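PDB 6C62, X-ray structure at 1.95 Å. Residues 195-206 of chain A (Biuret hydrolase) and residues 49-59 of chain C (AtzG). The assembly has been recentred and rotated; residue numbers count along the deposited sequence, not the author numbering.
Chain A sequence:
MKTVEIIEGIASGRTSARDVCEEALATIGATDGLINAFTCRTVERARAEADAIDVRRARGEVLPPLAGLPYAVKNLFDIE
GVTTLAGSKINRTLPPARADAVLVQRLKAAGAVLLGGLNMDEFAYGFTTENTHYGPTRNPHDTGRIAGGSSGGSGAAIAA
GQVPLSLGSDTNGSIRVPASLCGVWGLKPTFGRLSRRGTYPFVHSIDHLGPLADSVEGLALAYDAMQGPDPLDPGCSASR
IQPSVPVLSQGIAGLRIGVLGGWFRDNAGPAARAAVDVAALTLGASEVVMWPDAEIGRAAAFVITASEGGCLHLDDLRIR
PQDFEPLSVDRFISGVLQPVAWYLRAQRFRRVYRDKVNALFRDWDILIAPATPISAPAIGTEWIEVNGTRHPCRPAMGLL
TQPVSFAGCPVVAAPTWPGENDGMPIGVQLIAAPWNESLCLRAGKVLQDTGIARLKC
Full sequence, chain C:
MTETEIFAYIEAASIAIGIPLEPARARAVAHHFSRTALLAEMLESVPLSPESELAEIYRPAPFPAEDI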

ATOM      1  N   SER A 195     -15.573   3.674 -10.143  1.00  9.53           N
ATOM      2  CA  SER A 195     -15.512   2.331  -9.524  1.00 10.17           C
ATOM      3  C   SER A 195     -14.938   1.311 -10.485  1.00 10.16           C
ATOM      4  O   SER A 195     -15.330   1.260 -11.684  1.00 10.48           O
ATOM      5  CB  SER A 195     -16.890   1.862  -9.125  1.00 10.95           C
ATOM      6  OG  SER A 195     -16.800   0.510  -8.663  1.00 11.13           O
ATOM      7  N   ARG A 196     -14.046   0.504  -9.982  1.00 10.06           N
ATOM      8  CA  ARG A 196     -13.400  -0.530 -10.800  1.00 11.01           C
ATOM      9  C   ARG A 196     -14.083  -1.903 -10.613  1.00 11.81           C
ATOM     10  O   ARG A 196     -13.657  -2.874 -11.189  1.00 10.94           O
ATOM     11  CB  ARG A 196     -11.916  -0.644 -10.412  1.00 11.44           C
ATOM     12  CG  ARG A 196     -11.188   0.622 -10.725  1.00 11.55           C
ATOM     13  CD  ARG A 196      -9.681   0.571 -10.489  1.00 12.26           C
ATOM     14  NE  ARG A 196      -9.260  -0.016  -9.214  1.00 12.87           N
ATOM     15  CZ  ARG A 196      -8.000  -0.062  -8.803  1.00 12.57           C
ATOM     16  NH1 ARG A 196      -7.012   0.478  -9.538  1.00 13.33           N
ATOM     17  NH2 ARG A 196      -7.708  -0.619  -7.663  1.00 13.36           N
ATOM     18  N   ARG A 197     -15.141  -1.953  -9.816  1.00 11.48           N
ATOM     19  CA  ARG A 197     -15.794  -3.209  -9.485  1.00 12.01           C
ATOM     20  C   ARG A 197     -16.468  -3.883 -10.715  1.00 11.57           C
ATOM     21  O   ARG A 197     -17.156  -3.249 -11.516  1.00 11.20           O
ATOM     22  CB  ARG A 197     -16.815  -2.958  -8.365  1.00 12.46           C
ATOM     23  CG  ARG A 197     -17.525  -4.246  -7.937  1.00 14.04           C
ATOM     24  CD  ARG A 197     -18.107  -4.158  -6.560  1.00 15.17           C
ATOM     25  NE  ARG A 197     -19.092  -3.071  -6.408  1.00 15.38           N
ATOM     26  CZ  ARG A 197     -20.419  -3.229  -6.446  1.00 17.52           C
ATOM     27  NH1 ARG A 197     -20.937  -4.407  -6.667  1.00 16.99           N
ATOM     28  NH2 ARG A 197     -21.245  -2.186  -6.205  1.00 16.63           N
ATOM     29  N   GLY A 198     -16.214  -5.185 -10.829  1.00 11.59           N
ATOM     30  CA  GLY A 198     -16.639  -5.984 -11.973  1.00 12.25           C
ATOM     31  C   GLY A 198     -15.748  -5.822 -13.207  1.00 13.07           C
ATOM     32  O   GLY A 198     -16.246  -5.978 -14.304  1.00 14.38           O
ATOM     33  N   THR A 199     -14.493  -5.427 -13.045  1.00 12.83           N
ATOM     34  CA  THR A 199     -13.551  -5.380 -14.143  1.00 14.03           C
ATOM     35  C   THR A 199     -12.330  -6.266 -13.868  1.00 13.92           C
ATOM     36  O   THR A 199     -11.957  -6.536 -12.707  1.00 11.90           O
ATOM     37  CB  THR A 199     -13.080  -3.962 -14.502  1.00 14.47           C
ATOM     38  OG1 THR A 199     -12.266  -3.420 -13.446  1.00 13.97           O
ATOM     39  CG2 THR A 199     -14.308  -3.055 -14.760  1.00 15.29           C
ATOM     40  N   TYR A 200     -11.732  -6.766 -14.944  1.00 12.63           N
ATOM     41  CA  TYR A 200     -10.531  -7.605 -14.806  1.00 11.64           C
ATOM     42  C   TYR A 200      -9.300  -6.679 -14.626  1.00 11.80           C
ATOM     43  O   TYR A 200      -9.012  -5.833 -15.495  1.00  9.97           O
ATOM     44  CB  TYR A 200     -10.405  -8.541 -16.030  1.00 12.22           C
ATOM     45  CG  TYR A 200      -9.416  -9.655 -15.756  1.00 12.97           C
ATOM     46  CD1 TYR A 200      -8.061  -9.425 -15.846  1.00 12.80           C
ATOM     47  CD2 TYR A 200      -9.844 -10.890 -15.334  1.00 13.73           C
ATOM     48  CE1 TYR A 200      -7.162 -10.431 -15.531  1.00 14.68           C
ATOM     49  CE2 TYR A 200      -8.956 -11.913 -14.996  1.00 14.38           C
ATOM     50  CZ  TYR A 200      -7.618 -11.694 -15.118  1.00 16.62           C
ATOM     51  OH  TYR A 200      -6.701 -12.732 -14.829  1.00 18.13           O
ATOM     52  N   PRO A 201      -8.587  -6.805 -13.528  1.00 11.36           N
ATOM     53  CA  PRO A 201      -7.510  -5.867 -13.235  1.00 11.58           C
ATOM     54  C   PRO A 201      -6.157  -6.160 -13.893  1.00 11.07           C
ATOM     55  O   PRO A 201      -5.938  -7.225 -14.528  1.00 10.22           O
ATOM     56  CB  PRO A 201      -7.368  -5.977 -11.728  1.00 12.49           C
ATOM     57  CG  PRO A 201      -7.678  -7.378 -11.453  1.00 13.59           C
ATOM     58  CD  PRO A 201      -8.714  -7.802 -12.468  1.00 12.88           C
ATOM     59  N   PHE A 202      -5.307  -5.156 -13.836  1.00 11.06           N
ATOM     60  CA  PHE A 202      -3.946  -5.258 -14.395  1.00 11.85           C
ATOM     61  C   PHE A 202      -3.002  -4.866 -13.266  1.00 10.67           C
ATOM     62  O   PHE A 202      -2.266  -5.718 -12.753  1.00 12.27           O
ATOM     63  CB  PHE A 202      -3.863  -4.393 -15.664  1.00 12.55           C
ATOM     64  CG  PHE A 202      -2.486  -4.226 -16.255  1.00 13.33           C
ATOM     65  CD1 PHE A 202      -1.542  -5.300 -16.242  1.00 13.21           C
ATOM     66  CD2 PHE A 202      -2.140  -3.026 -16.860  1.00 14.13           C
ATOM     67  CE1 PHE A 202      -0.283  -5.149 -16.790  1.00 14.58           C
ATOM     68  CE2 PHE A 202      -0.841  -2.856 -17.439  1.00 16.19           C
ATOM     69  CZ  PHE A 202       0.068  -3.926 -17.399  1.00 15.20           C
ATOM     70  N   VAL A 203      -3.028  -3.610 -12.867  1.00 10.38           N
ATOM     71  CA  VAL A 203      -2.164  -3.074 -11.772  1.00 10.06           C
ATOM     72  C   VAL A 203      -3.102  -2.436 -10.758  1.00  9.67           C
ATOM     73  O   VAL A 203      -3.634  -1.353 -10.970  1.00  8.72           O
ATOM     74  CB  VAL A 203      -1.168  -2.044 -12.321  1.00 10.61           C
ATOM     75  CG1 VAL A 203      -0.223  -1.504 -11.238  1.00 10.47           C
ATOM     76  CG2 VAL A 203      -0.410  -2.601 -13.510  1.00 11.34           C
ATOM     77  N   HIS A 204      -3.313  -3.097  -9.641  1.00  9.94           N
ATOM     78  CA  HIS A 204      -4.209  -2.576  -8.612  1.00 11.19           C
ATOM     79  C   HIS A 204      -3.817  -1.140  -8.175  1.00 10.81           C
ATOM     80  O   HIS A 204      -4.678  -0.283  -7.925  1.00  9.99           O
ATOM     81  CB  HIS A 204      -4.165  -3.515  -7.379  1.00 12.61           C
ATOM     82  CG  HIS A 204      -4.690  -4.885  -7.621  1.00 13.71           C
ATOM     83  ND1 HIS A 204      -4.102  -6.019  -7.076  1.00 15.23           N
ATOM     84  CD2 HIS A 204      -5.806  -5.296  -8.278  1.00 13.88           C
ATOM     85  CE1 HIS A 204      -4.847  -7.070  -7.421  1.00 17.39           C
ATOM     86  NE2 HIS A 204      -5.874  -6.655  -8.161  1.00 14.95           N
ATOM     87  N   SER A 205      -2.520  -0.885  -8.093  1.00 10.84           N
ATOM     88  CA  SER A 205      -2.026   0.422  -7.645  1.00 11.02           C
ATOM     89  C   SER A 205      -2.190   1.569  -8.681  1.00 11.02           C
ATOM     90  O   SER A 205      -1.951   2.750  -8.348  1.00  9.62           O
ATOM     91  CB  SER A 205      -0.520   0.327  -7.288  1.00 11.47           C
ATOM     92  OG  SER A 205      -0.231  -0.394  -6.091  1.00 12.27           O
ATOM     93  N   ILE A 206      -2.498   1.255  -9.952  1.00 10.02           N
ATOM     94  CA  ILE A 206      -2.503   2.300 -10.989  1.00 10.08           C
ATOM     95  C   ILE A 206      -3.663   2.286 -11.969  1.00 10.26           C
ATOM     96  O   ILE A 206      -3.892   3.287 -12.651  1.00 11.72           O
ATOM     97  CB  ILE A 206      -1.142   2.316 -11.775  1.00 10.61           C
ATOM     98  CG1 ILE A 206       0.102   2.165 -10.865  1.00 10.35           C
ATOM     99  CG2 ILE A 206      -0.977   3.614 -12.534  1.00 11.28           C
ATOM    100  CD1 ILE A 206       1.396   2.044 -11.650  1.00 10.52           C
TER
ATOM    101  N   SER C  49      -8.332 -14.239  -6.001  1.00 18.96           N
ATOM    102  CA  SER C  49      -8.751 -14.032  -7.375  1.00 22.17           C
ATOM    103  C   SER C  49      -8.016 -12.777  -7.890  1.00 19.21           C
ATOM    104  O   SER C  49      -7.487 -11.972  -7.094  1.00 15.71           O
ATOM    105  CB  SER C  49     -10.252 -13.731  -7.399  1.00 23.93           C
ATOM    106  OG  SER C  49     -11.057 -14.678  -6.739  1.00 32.87           O
ATOM    107  N   PRO C  50      -8.060 -12.560  -9.204  1.00 19.01           N
ATOM    108  CA  PRO C  50      -7.403 -11.376  -9.707  1.00 17.77           C
ATOM    109  C   PRO C  50      -7.970 -10.067  -9.115  1.00 18.58           C
ATOM    110  O   PRO C  50      -7.234  -9.103  -8.952  1.00 16.80           O
ATOM    111  CB  PRO C  50      -7.653 -11.481 -11.229  1.00 19.10           C
ATOM    112  CG  PRO C  50      -7.785 -12.964 -11.490  1.00 18.42           C
ATOM    113  CD  PRO C  50      -8.426 -13.521 -10.283  1.00 18.38           C
ATOM    114  N   GLU C  51      -9.248 -10.049  -8.758  1.00 18.28           N
ATOM    115  CA  GLU C  51      -9.848  -8.881  -8.153  1.00 21.77           C
ATOM    116  C   GLU C  51      -9.665  -8.844  -6.618  1.00 19.57           C
ATOM    117  O   GLU C  51     -10.231  -7.974  -5.992  1.00 19.99           O
ATOM    118  CB  GLU C  51     -11.337  -8.790  -8.535  1.00 27.20           C
ATOM    119  CG  GLU C  51     -12.193  -9.928  -8.004  1.00 33.40           C
ATOM    120  CD  GLU C  51     -12.425 -11.135  -8.988  1.00 43.29           C
ATOM    121  OE1 GLU C  51     -11.642 -11.420  -9.987  1.00 44.27           O
ATOM    122  OE2 GLU C  51     -13.424 -11.865  -8.711  1.00 54.04           O
ATOM    123  N   SER C  52      -8.940  -9.792  -6.012  1.00 15.18           N
ATOM    124  CA  SER C  52      -8.506  -9.629  -4.618  1.00 15.22           C
ATOM    125  C   SER C  52      -7.386  -8.614  -4.606  1.00 13.73           C
ATOM    126  O   SER C  52      -6.256  -8.919  -5.001  1.00 13.27           O
ATOM    127  CB  SER C  52      -7.975 -10.939  -4.026  1.00 16.39           C
ATOM    128  OG  SER C  52      -8.894 -11.991  -4.278  1.00 17.23           O
ATOM    129  N   GLU C  53      -7.696  -7.420  -4.180  1.00 12.56           N
ATOM    130  CA  GLU C  53      -6.747  -6.337  -4.216  1.00 14.64           C
ATOM    131  C   GLU C  53      -5.784  -6.234  -3.026  1.00 12.40           C
ATOM    132  O   GLU C  53      -5.990  -6.772  -1.985  1.00 11.06           O
ATOM    133  CB  GLU C  53      -7.503  -4.991  -4.414  1.00 18.42           C
ATOM    134  CG  GLU C  53      -8.376  -5.018  -5.690  1.00 23.25           C
ATOM    135  CD  GLU C  53      -8.832  -3.655  -6.158  1.00 26.08           C
ATOM    136  OE1 GLU C  53      -8.096  -2.673  -5.963  1.00 33.89           O
ATOM    137  OE2 GLU C  53      -9.933  -3.562  -6.733  1.00 35.63           O
ATOM    138  N   LEU C  54      -4.750  -5.454  -3.222  1.00 12.27           N
ATOM    139  CA  LEU C  54      -3.858  -5.011  -2.148  1.00 12.53           C
ATOM    140  C   LEU C  54      -4.675  -4.381  -1.002  1.00 11.03           C
ATOM    141  O   LEU C  54      -5.695  -3.753  -1.231  1.00  9.81           O
ATOM    142  CB  LEU C  54      -2.863  -3.989  -2.684  1.00 12.92           C
ATOM    143  CG  LEU C  54      -1.911  -4.421  -3.821  1.00 13.46           C
ATOM    144  CD1 LEU C  54      -1.281  -3.212  -4.492  1.00 14.50           C
ATOM    145  CD2 LEU C  54      -0.807  -5.409  -3.386  1.00 13.98           C
ATOM    146  N   ALA C  55      -4.182  -4.574   0.214  1.00 11.14           N
ATOM    147  CA  ALA C  55      -4.756  -4.013   1.402  1.00 11.46           C
ATOM    148  C   ALA C  55      -4.829  -2.488   1.343  1.00 11.91           C
ATOM    149  O   ALA C  55      -5.789  -1.926   1.854  1.00 11.56           O
ATOM    150  CB  ALA C  55      -3.987  -4.502   2.650  1.00 12.03           C
ATOM    151  N   GLU C  56      -3.887  -1.820   0.678  1.00 12.07           N
ATOM    152  CA  GLU C  56      -3.970  -0.364   0.526  1.00 14.15           C
ATOM    153  C   GLU C  56      -3.764   0.083  -0.913  1.00 13.48           C
ATOM    154  O   GLU C  56      -2.763  -0.265  -1.589  1.00 13.63           O
ATOM    155  CB  GLU C  56      -2.960   0.339   1.466  1.00 16.58           C
ATOM    156  CG  GLU C  56      -3.273   0.104   2.943  1.00 19.40           C
ATOM    157  CD  GLU C  56      -4.686   0.584   3.389  1.00 21.10           C
ATOM    158  OE1 GLU C  56      -5.192   1.554   2.855  1.00 27.81           O
ATOM    159  OE2 GLU C  56      -5.349  -0.019   4.249  1.00 20.58           O
ATOM    160  N   ILE C  57      -4.704   0.877  -1.375  1.00 12.53           N
ATOM    161  CA  ILE C  57      -4.689   1.345  -2.738  1.00 13.20           C
ATOM    162  C   ILE C  57      -4.413   2.867  -2.701  1.00 12.35           C
ATOM    163  O   ILE C  57      -4.947   3.581  -1.861  1.00 11.26           O
ATOM    164  CB  ILE C  57      -6.058   1.035  -3.419  1.00 14.37           C
ATOM    165  CG1 ILE C  57      -6.410  -0.462  -3.364  1.00 14.35           C
ATOM    166  CG2 ILE C  57      -6.082   1.559  -4.847  1.00 14.54           C
ATOM    167  CD1 ILE C  57      -5.347  -1.314  -4.070  1.00 14.85           C
ATOM    168  N   TYR C  58      -3.598   3.329  -3.636  1.00 11.28           N
ATOM    169  CA  TYR C  58      -3.234   4.729  -3.817  1.00 11.61           C
ATOM    170  C   TYR C  58      -4.358   5.753  -3.727  1.00 12.30           C
ATOM    171  O   TYR C  58      -5.441   5.544  -4.225  1.00 12.88           O
ATOM    172  CB  TYR C  58      -2.524   4.868  -5.120  1.00 11.25           C
ATOM    173  CG  TYR C  58      -1.897   6.210  -5.381  1.00 11.78           C
ATOM    174  CD1 TYR C  58      -0.789   6.608  -4.675  1.00 11.85           C
ATOM    175  CD2 TYR C  58      -2.345   7.014  -6.379  1.00 12.11           C
ATOM    176  CE1 TYR C  58      -0.169   7.786  -4.923  1.00 12.77           C
ATOM    177  CE2 TYR C  58      -1.725   8.233  -6.643  1.00 13.06           C
ATOM    178  CZ  TYR C  58      -0.639   8.590  -5.943  1.00 12.94           C
ATOM    179  OH  TYR C  58      -0.083   9.800  -6.162  1.00 14.91           O
ATOM    180  N   ARG C  59      -4.075   6.849  -3.042  1.00 12.97           N
ATOM    181  CA  ARG C  59      -4.979   8.001  -2.931  1.00 14.55           C
ATOM    182  C   ARG C  59      -4.154   9.176  -3.461  1.00 13.42           C
ATOM    183  O   ARG C  59      -3.122   9.515  -2.896  1.00 11.50           O
ATOM    184  CB  ARG C  59      -5.393   8.210  -1.489  1.00 18.47           C
ATOM    185  CG  ARG C  59      -6.127   7.002  -0.864  1.00 22.29           C
ATOM    186  CD  ARG C  59      -6.058   7.088   0.626  1.00 30.10           C
ATOM    187  NE  ARG C  59      -6.843   6.059   1.316  1.00 36.57           N
ATOM    188  CZ  ARG C  59      -6.394   4.867   1.719  1.00 42.69           C
ATOM    189  NH1 ARG C  59      -5.142   4.466   1.491  1.00 44.34           N
ATOM    190  NH2 ARG C  59      -7.232   4.044   2.356  1.00 43.44           N
TER
HETATM  191  O   HOH W   1     -10.853  -1.132  -6.851  1.00 14.84           O
HETATM  192  O   HOH W   2      -1.384   1.112  -4.006  1.00 14.75           O

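The contact between biuret hydrolase and AtzG in this region is anchored by a salt bridge between Arg196(A) and Glu53(C). NH2 of Arg196(A) lies 2.7 Å from OE1 of Glu53(C), with the carboxylate oxygen at the edge of the guanidinium, near its plane. The N-H...acceptor angle of 121° makes the hydrogen bond within this pair weak, although the opposite charges still form a salt bridge. Water 1 reinforces it, accepting from NE of Arg196(A) at 3.1 Å and donating to OE2 of Glu53(C) at 2.6 Å. The arginine is held in place from its own chain: NH1 and NH2 of Arg196(A) both donate to O of His204(A), at 2.9 and 3.1 Å. One guanidinium thus ties together two parts of its own stretch while reaching across to AtzG.

His204(A) supplies the second direct polar link. Its NE2 donates to O of Pro50(C) at 2.9 Å and 148°, a well-directed bond that places the acceptor at the ring edge. The CA-to-CB bond of His204(A) points toward AtzG, and chi1 is m. AtzG covers 99 Å² of His204(A) as a whole, the largest area of any residue in the two stretches. The backbone of Glu53(C) covers one ring face: its CA sits 3.9 Å from the ring centroid of His204(A) and 14° off the ring normal, a CH-pi contact, and CG of Glu53(C) approaches CD2 of His204(A) at 3.7 Å over that face. A flat aromatic ring with a polar edge suits this place, since it can pack and donate at once. Burial has a cost nearby, for N of Leu54(C) finds no partner in the model.

Farther along, water 2 bridges the chains, donating to OG of Ser205(A) at 2.8 Å and to O of Glu56(C) at 3.1 Å; its bond from N of Tyr58(C), at 3.2 Å, is weak. The small Ser205(A) side chain also meets Leu54(C), with OG of Ser205(A) 3.4 Å from CD1 of Leu54(C).

Side-chain packing completes the contact. Pro50(C), in the type I turn from Ser49(C) to Ser52(C), packs its CG 3.8 Å from CE2 of Tyr200(A). CB of Pro50(C) lies 4.0 Å from CD of Pro201(A). Its compact ring thus offers a hydrocarbon surface while its carbonyl serves the histidine. The CA-to-CB bond of Ile57(C) points sideways, but the end of its side chain comes nearer to chain A, bringing CD1 of Ile57(C) within 4.1 Å of CB of His204(A) and CG2 of Ile57(C) within 3.9 Å of NH2 of Arg196(A). The surface buried between the two stretches, both sides summed, is 531 Å².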